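Local coordinates for argininosuccinate lyase (Chelativorans sp., PDB 6RXA), which is a carbon-nitrogen lyase of the aspartase/fumarase superfamily and probably splits argininosuccinate reversibly into fumarate and L-arginine, at residues A[368-371]-A[372-375]; A[436-439]-A[440-443]; A[493-496]-A[497-501]. The protein carries 2 engineered substitutions. All coordinates share one frame; numbering follows the deposited sequence.

How the contacts relate
Each contact joins successive turns of its own helix, but in very different surroundings. Contact 1, on helix 367-378, is wholly buried and borders two other subunits. Contact 2, on and just after the short helix 436-442, is partly buried; the two centres are 13 Å apart, and Asp369 of contact 1 forms salt bridges to Arg442 and Arg443 of contact 2. Contact 3 lies on the far side of the chain's centre, at the solvent-facing end of helix 451-500, with nearest atoms about 64 Å from contact 2. A water between two acids marks the first, an indole and two arginines the second, and a glutamine-arginine pair on the surface the third.

Contact 1 (A[368-371]-A[372-375])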
loop_
_atom_site.group_PDB
_atom_site.type_symbol
_atom_site.label_atom_id
_atom_site.label_comp_id
_atom_site.label_asym_id
_atom_site.label_seq_id
_atom_site.Cartn_x
_atom_site.Cartn_y
_atom_site.Cartn_z
ATOM N N THR A 368 -28.483 -25.069 -14.387
ATOM C CA THR A 368 -27.607 -25.247 -15.540
ATOM C C THR A 368 -27.811 -26.621 -16.152
ATOM O O THR A 368 -27.930 -26.760 -17.373
ATOM C CB THR A 368 -26.137 -25.079 -15.172
ATOM O OG1 THR A 368 -25.883 -23.756 -14.708
ATOM C CG2 THR A 368 -25.276 -25.329 -16.420
ATOM N N ASP A 369 -27.883 -27.654 -15.314
ATOM C CA ASP A 369 -28.090 -28.993 -15.857
ATOM C C ASP A 369 -29.430 -29.110 -16.569
ATOM O O ASP A 369 -29.539 -29.804 -17.584
ATOM C CB ASP A 369 -27.934 -30.061 -14.786
ATOM C CG ASP A 369 -26.495 -30.492 -14.634
ATOM O OD1 ASP A 369 -25.617 -29.713 -15.064
ATOM O OD2 ASP A 369 -26.240 -31.603 -14.113
ATOM N N LEU A 370 -30.473 -28.443 -16.060
ATOM C CA LEU A 370 -31.744 -28.422 -16.788
ATOM C C LEU A 370 -31.579 -27.772 -18.164
ATOM O O LEU A 370 -32.105 -28.277 -19.169
ATOM C CB LEU A 370 -32.816 -27.725 -15.949
ATOM C CG LEU A 370 -34.258 -27.762 -16.461
ATOM C CD1 LEU A 370 -34.774 -29.198 -16.484
ATOM C CD2 LEU A 370 -35.168 -26.884 -15.615
ATOM N N THR A 371 -30.819 -26.672 -18.234
ATOM C CA THR A 371 -30.574 -25.984 -19.501
ATOM C C THR A 371 -29.753 -26.848 -20.456
ATOM O O THR A 371 -30.066 -26.947 -21.653
ATOM C CB THR A 371 -29.823 -24.676 -19.223
ATOM O OG1 THR A 371 -30.487 -23.918 -18.198
ATOM C CG2 THR A 371 -29.719 -23.827 -20.490
ATOM N N ASP A 372 -28.663 -27.445 -19.955
ATOM C CA ASP A 372 -27.835 -28.306 -20.791
ATOM C C ASP A 372 -28.642 -29.476 -21.328
ATOM O O ASP A 372 -28.417 -29.929 -22.461
ATOM C CB ASP A 372 -26.662 -28.859 -19.977
ATOM C CG ASP A 372 -25.526 -27.860 -19.779
ATOM O OD1 ASP A 372 -25.291 -27.000 -20.650
ATOM O OD2 ASP A 372 -24.836 -27.964 -18.747
ATOM N N MET A 373 -29.589 -29.975 -20.529
ATOM C CA MET A 373 -30.425 -31.086 -20.965
ATOM C C MET A 373 -31.284 -30.690 -22.157
ATOM O O MET A 373 -31.435 -31.467 -23.109
ATOM C CB MET A 373 -31.286 -31.572 -19.796
ATOM C CG MET A 373 -32.145 -32.793 -20.101
ATOM S SD MET A 373 -33.713 -32.350 -20.857
ATOM C CE MET A 373 -34.641 -31.862 -19.406
ATOM N N LEU A 374 -31.862 -29.484 -22.131
ATOM C CA LEU A 374 -32.665 -29.042 -23.264
ATOM C C LEU A 374 -31.822 -28.977 -24.534
ATOM O O LEU A 374 -32.225 -29.478 -25.586
ATOM C CB LEU A 374 -33.299 -27.684 -22.986
ATOM C CG LEU A 374 -34.206 -27.573 -21.762
ATOM C CD1 LEU A 374 -34.823 -26.173 -21.699
ATOM C CD2 LEU A 374 -35.264 -28.640 -21.753
ATOM N N VAL A 375 -30.635 -28.369 -24.442
ATOM C CA VAL A 375 -29.738 -28.305 -25.596
ATOM C C VAL A 375 -29.421 -29.706 -26.101
ATOM O O VAL A 375 -29.497 -29.986 -27.302
ATOM C CB VAL A 375 -28.452 -27.548 -25.215
ATOM C CG1 VAL A 375 -27.421 -27.640 -26.329
ATOM C CG2 VAL A 375 -28.772 -26.100 -24.885
HETATM O O HOH W 1 -23.848 -29.983 -17.276
#
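Asp369 and Asp372 meet through water 1, which donates a hydrogen bond to Asp369 OD1 (2.8 Å) and another to Asp372 OD2 (2.7 Å). Their carboxylates, turned 48° against each other, bring OD1 of Asp369 and OD2 of Asp372 to 4.2 Å, so the bridging water probably eases the repulsion between like charges. Each acid also has a stronger partner: Asp369 forms salt bridges to Arg442 and Arg443, while OD1 of Asp372 accepts a hydrogen bond from Trp208 of the third subunit.

Van der Waals contacts flank the acids. Thr368 lies alongside Asp372; its chi1 (-63°, to OG1) leaves the methyl CG2 anti to the backbone N and 3.5 Å from the carboxylate oxygen OD2 of Asp372. The apolar contact is made by Met373, which folds at both chi2 and chi3 and so carries its terminal CE back to within 4.0 Å of Leu370 CD1.

The backbone bonds are those of a regular alpha-helix. Asp372 N reaches Thr368 O at 2.8 Å, and three further i to i+4 bonds follow, up to Val375 N on Thr371 O.

Helix 367-378 is thus enclosed on several flanks: Leu370 and Met373 rest on helix 427-434, Thr371 packs on helix 382-399, Thr368 touches Met283 and Thr371 touches Pro284, both of the second subunit, and Thr368 also reaches Gln164 of strand 161-167 by a weak hydrogen bond.

Contact 2 (A[436-439]-A[440-443])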
loop_
_atom_site.group_PDB
_atom_site.type_symbol
_atom_site.label_atom_id
_atom_site.label_comp_id
_atom_site.label_asym_id
_atom_site.label_seq_id
_atom_site.Cartn_x
_atom_site.Cartn_y
_atom_site.Cartn_z
ATOM N N PRO A 436 -29.356 -33.084 -7.488
ATOM C CA PRO A 436 -28.043 -32.446 -7.311
ATOM C C PRO A 436 -26.892 -33.428 -7.292
ATOM O O PRO A 436 -25.769 -33.058 -7.656
ATOM C CB PRO A 436 -28.179 -31.698 -5.972
ATOM C CG PRO A 436 -29.256 -32.434 -5.241
ATOM C CD PRO A 436 -30.206 -32.948 -6.285
ATOM N N TRP A 437 -27.119 -34.667 -6.842
ATOM C CA TRP A 437 -26.043 -35.646 -6.882
ATOM C C TRP A 437 -25.721 -36.030 -8.321
ATOM O O TRP A 437 -24.547 -36.203 -8.668
ATOM C CB TRP A 437 -26.397 -36.881 -6.054
ATOM C CG TRP A 437 -25.260 -37.866 -5.976
ATOM C CD1 TRP A 437 -25.263 -39.170 -6.382
ATOM C CD2 TRP A 437 -23.942 -37.604 -5.486
ATOM N NE1 TRP A 437 -24.027 -39.740 -6.163
ATOM C CE2 TRP A 437 -23.201 -38.797 -5.607
ATOM C CE3 TRP A 437 -23.315 -36.473 -4.946
ATOM C CZ2 TRP A 437 -21.869 -38.891 -5.214
ATOM C CZ3 TRP A 437 -21.995 -36.573 -4.556
ATOM C CH2 TRP A 437 -21.286 -37.769 -4.693
ATOM N N GLN A 438 -26.747 -36.149 -9.173
ATOM C CA GLN A 438 -26.484 -36.371 -10.594
ATOM C C GLN A 438 -25.759 -35.184 -11.221
ATOM O O GLN A 438 -24.970 -35.370 -12.156
ATOM C CB GLN A 438 -27.762 -36.702 -11.363
ATOM C CG GLN A 438 -28.420 -37.997 -10.922
ATOM C CD GLN A 438 -27.510 -39.205 -11.046
ATOM O OE1 GLN A 438 -26.884 -39.427 -12.081
ATOM N NE2 GLN A 438 -27.430 -39.989 -9.980
ATOM N N ASN A 439 -26.012 -33.958 -10.737
ATOM C CA ASN A 439 -25.244 -32.815 -11.230
ATOM C C ASN A 439 -23.761 -33.021 -10.942
ATOM O O ASN A 439 -22.900 -32.688 -11.767
ATOM C CB ASN A 439 -25.687 -31.506 -10.560
ATOM C CG ASN A 439 -26.902 -30.885 -11.197
ATOM O OD1 ASN A 439 -26.880 -29.712 -11.566
ATOM N ND2 ASN A 439 -27.972 -31.644 -11.297
ATOM N N VAL A 440 -23.443 -33.533 -9.747
ATOM C CA VAL A 440 -22.053 -33.776 -9.383
ATOM C C VAL A 440 -21.470 -34.884 -10.244
ATOM O O VAL A 440 -20.392 -34.737 -10.828
ATOM C CB VAL A 440 -21.948 -34.106 -7.883
ATOM C CG1 VAL A 440 -20.567 -34.598 -7.555
ATOM C CG2 VAL A 440 -22.275 -32.866 -7.047
ATOM N N LEU A 441 -22.197 -35.999 -10.364
ATOM C CA LEU A 441 -21.686 -37.144 -11.111
ATOM C C LEU A 441 -21.447 -36.804 -12.577
ATOM O O LEU A 441 -20.500 -37.316 -13.193
ATOM C CB LEU A 441 -22.657 -38.316 -10.982
ATOM C CG LEU A 441 -22.779 -38.943 -9.597
ATOM C CD1 LEU A 441 -23.755 -40.132 -9.632
ATOM C CD2 LEU A 441 -21.425 -39.369 -9.082
ATOM N N ARG A 442 -22.299 -35.964 -13.170
ATOM C CA ARG A 442 -22.107 -35.595 -14.569
ATOM C C ARG A 442 -20.857 -34.748 -14.788
ATOM O O ARG A 442 -20.315 -34.747 -15.899
ATOM C CB ARG A 442 -23.336 -34.844 -15.089
ATOM C CG ARG A 442 -24.477 -35.774 -15.447
ATOM C CD ARG A 442 -25.597 -35.041 -16.144
ATOM N NE ARG A 442 -26.375 -34.218 -15.226
ATOM C CZ ARG A 442 -27.477 -34.628 -14.597
ATOM N NH1 ARG A 442 -27.954 -35.852 -14.784
ATOM N NH2 ARG A 442 -28.115 -33.798 -13.783
ATOM N N ARG A 443 -20.392 -34.036 -13.764
ATOM C CA ARG A 443 -19.223 -33.162 -13.879
ATOM C C ARG A 443 -17.985 -33.977 -13.521
ATOM O O ARG A 443 -17.417 -33.863 -12.430
ATOM C CB ARG A 443 -19.395 -31.940 -12.987
ATOM C CG ARG A 443 -20.479 -30.982 -13.468
ATOM C CD ARG A 443 -20.842 -29.942 -12.406
ATOM N NE ARG A 443 -21.634 -28.886 -13.032
ATOM C CZ ARG A 443 -22.891 -29.039 -13.431
ATOM N NH1 ARG A 443 -23.536 -28.041 -14.032
ATOM N NH2 ARG A 443 -23.511 -30.194 -13.233
#
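With its CG anti to the backbone N (chi1 -175°), Trp437 swings its indole beside Leu441, whose CG in turn stands anti to its own carbonyl carbon (chi1 -68°). This is an i to i+4 CH-pi contact on the short helix 436-442 of the argininosuccinate lyase C-terminal region. Leu441 CG sits over one face of the five-membered ring, 4.0 Å from its centroid, and CD1 of Leu441 comes to 3.5 Å from Trp437 NE1. At the far end of the indole, CZ3 of Trp437 meets Val440 CG1 at 3.9 Å. An alanine in place of Trp437 would probably leave Leu441 and Val440 without the indole they pack against and the Leu441 side chain freer to turn.

The two arginines use the helix carbonyls differently. Arg442 bends at chi3 and lays one face of its guanidinium over Gln438 O, with CZ of Arg442 3.6 Å from that oxygen. The hydrogen bond to this carbonyl comes instead from the backbone N of Arg442. The guanidinium's charge is met by Asp369 and Asp432. Nearby, Asn439 ND2 is held by Asp435 O and Ala433 O, which ties the amide to the end of helix 427-434 and the link that follows it.

Arg443 remains extended from CG to NE and runs alongside Asn439, their guanidinium and amide planes nearly parallel. Besides its salt bridge to Asp369, NH2 of Arg443 donates a hydrogen bond in the guanidinium plane to Asn439 O, 3.0 Å away and fairly straight at 155°.

Contact 3 (A[493-496]-A[497-501]); sequences IIQT and DRKYL
Arg498 reaches back one turn to Gln495 and grips a single atom of it with two nitrogens. At the root of the side chain, Arg498 CB lies 3.4 Å from Ile494 O, the carbonyl that also accepts the backbone N-H of Arg498. CG then runs on anti to the backbone N (chi1 176°), and a bend at chi3 (74°) turns the end of the chain to the glutamine. NE donates to Gln495 OE1 at 3.1 Å. CZ carries the flat group across Lys499, whose CG lies over the centre of one guanidinium face. At the tip, NH2 of Arg498 makes the shorter bond to Gln495 OE1, 2.8 Å, in the plane of the amide carbonyl. The side-on pair of N-H groups probably limits the rotation of the guanidinium.

At the backbone end, water 2 donates to Ile494 O and to Asp497 OD2, both at 2.7 Å, linking side chain and backbone of the helix. Ile493, Ile494 and Asp497 rest on helix 62-79. The i to i+3 side-chain bond between Gln495 and Arg498 lies on the solvent-facing surface of an alpha-helix, here the last turns of the long helix 451-500.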
loop_
_atom_site.group_PDB
_atom_site.type_symbol
_atom_site.label_atom_id
_atom_site.label_comp_id
_atom_site.label_asym_id
_atom_site.label_seq_id
_atom_site.Cartn_x
_atom_site.Cartn_y
_atom_site.Cartn_z
ATOM N N ILE A 493 39.718 -25.963 17.044
ATOM C CA ILE A 493 40.651 -24.859 17.216
ATOM C C ILE A 493 40.880 -24.574 18.694
ATOM O O ILE A 493 42.024 -24.441 19.146
ATOM C CB ILE A 493 40.135 -23.619 16.469
ATOM C CG1 ILE A 493 40.261 -23.825 14.957
ATOM C CG2 ILE A 493 40.902 -22.382 16.894
ATOM C CD1 ILE A 493 39.383 -22.903 14.112
ATOM N N ILE A 494 39.801 -24.477 19.471
ATOM C CA ILE A 494 39.941 -24.136 20.887
ATOM C C ILE A 494 40.740 -25.210 21.615
ATOM O O ILE A 494 41.635 -24.917 22.421
ATOM C CB ILE A 494 38.566 -23.903 21.536
ATOM C CG1 ILE A 494 37.925 -22.630 20.987
ATOM C CG2 ILE A 494 38.712 -23.821 23.059
ATOM C CD1 ILE A 494 36.467 -22.435 21.409
ATOM N N GLN A 495 40.412 -26.480 21.368
ATOM C CA GLN A 495 41.051 -27.548 22.125
ATOM C C GLN A 495 42.496 -27.759 21.694
ATOM O O GLN A 495 43.358 -28.073 22.528
ATOM C CB GLN A 495 40.264 -28.847 21.979
ATOM C CG GLN A 495 38.928 -28.812 22.679
ATOM C CD GLN A 495 39.073 -28.540 24.162
ATOM O OE1 GLN A 495 39.845 -29.202 24.853
ATOM N NE2 GLN A 495 38.352 -27.544 24.652
ATOM N N THR A 496 42.774 -27.638 20.392
ATOM C CA THR A 496 44.148 -27.775 19.928
ATOM C C THR A 496 45.030 -26.686 20.526
ATOM O O THR A 496 46.150 -26.958 20.975
ATOM C CB THR A 496 44.200 -27.744 18.400
ATOM O OG1 THR A 496 43.522 -28.894 17.881
ATOM C CG2 THR A 496 45.644 -27.745 17.919
ATOM N N ASP A 497 44.532 -25.451 20.566
ATOM C CA ASP A 497 45.282 -24.384 21.213
ATOM C C ASP A 497 45.484 -24.676 22.694
ATOM O O ASP A 497 46.584 -24.496 23.223
ATOM C CB ASP A 497 44.556 -23.055 21.016
ATOM C CG ASP A 497 45.150 -21.952 21.855
ATOM O OD1 ASP A 497 46.220 -21.427 21.478
ATOM O OD2 ASP A 497 44.560 -21.636 22.909
ATOM N N ARG A 498 44.441 -25.160 23.376
ATOM C CA ARG A 498 44.536 -25.355 24.821
ATOM C C ARG A 498 45.569 -26.416 25.181
ATOM O O ARG A 498 46.303 -26.268 26.168
ATOM C CB ARG A 498 43.167 -25.724 25.398
ATOM C CG ARG A 498 43.214 -26.047 26.891
ATOM C CD ARG A 498 41.848 -26.364 27.476
ATOM N NE ARG A 498 41.357 -27.682 27.085
ATOM C CZ ARG A 498 41.697 -28.822 27.681
ATOM N NH1 ARG A 498 42.552 -28.825 28.700
ATOM N NH2 ARG A 498 41.185 -29.965 27.248
ATOM N N LYS A 499 45.647 -27.497 24.405
ATOM C CA LYS A 499 46.451 -28.641 24.800
ATOM C C LYS A 499 47.797 -28.733 24.105
ATOM O O LYS A 499 48.735 -29.290 24.680
ATOM C CB LYS A 499 45.687 -29.940 24.511
ATOM C CG LYS A 499 44.371 -30.055 25.265
ATOM C CD LYS A 499 43.273 -30.662 24.400
ATOM C CE LYS A 499 43.189 -32.154 24.585
ATOM N NZ LYS A 499 42.271 -32.772 23.606
ATOM N N TYR A 500 47.910 -28.228 22.882
ATOM C CA TYR A 500 49.061 -28.534 22.051
ATOM C C TYR A 500 49.873 -27.321 21.625
ATOM O O TYR A 500 50.960 -27.512 21.069
ATOM C CB TYR A 500 48.629 -29.366 20.821
ATOM C CG TYR A 500 47.768 -30.537 21.230
ATOM C CD1 TYR A 500 48.243 -31.474 22.138
ATOM C CD2 TYR A 500 46.481 -30.691 20.742
ATOM C CE1 TYR A 500 47.461 -32.526 22.548
ATOM C CE2 TYR A 500 45.689 -31.744 21.145
ATOM C CZ TYR A 500 46.180 -32.661 22.040
ATOM O OH TYR A 500 45.393 -33.711 22.453
ATOM N N LEU A 501 49.410 -26.094 21.898
ATOM C CA LEU A 501 50.120 -24.891 21.454
ATOM C C LEU A 501 50.648 -24.035 22.608
ATOM O O LEU A 501 49.894 -23.616 23.485
ATOM C CB LEU A 501 49.222 -24.026 20.548
ATOM C CG LEU A 501 48.702 -24.719 19.294
ATOM C CD1 LEU A 501 47.840 -23.772 18.469
ATOM C CD2 LEU A 501 49.844 -25.251 18.448
HETATM O O HOH W 2 42.161 -22.608 23.697
#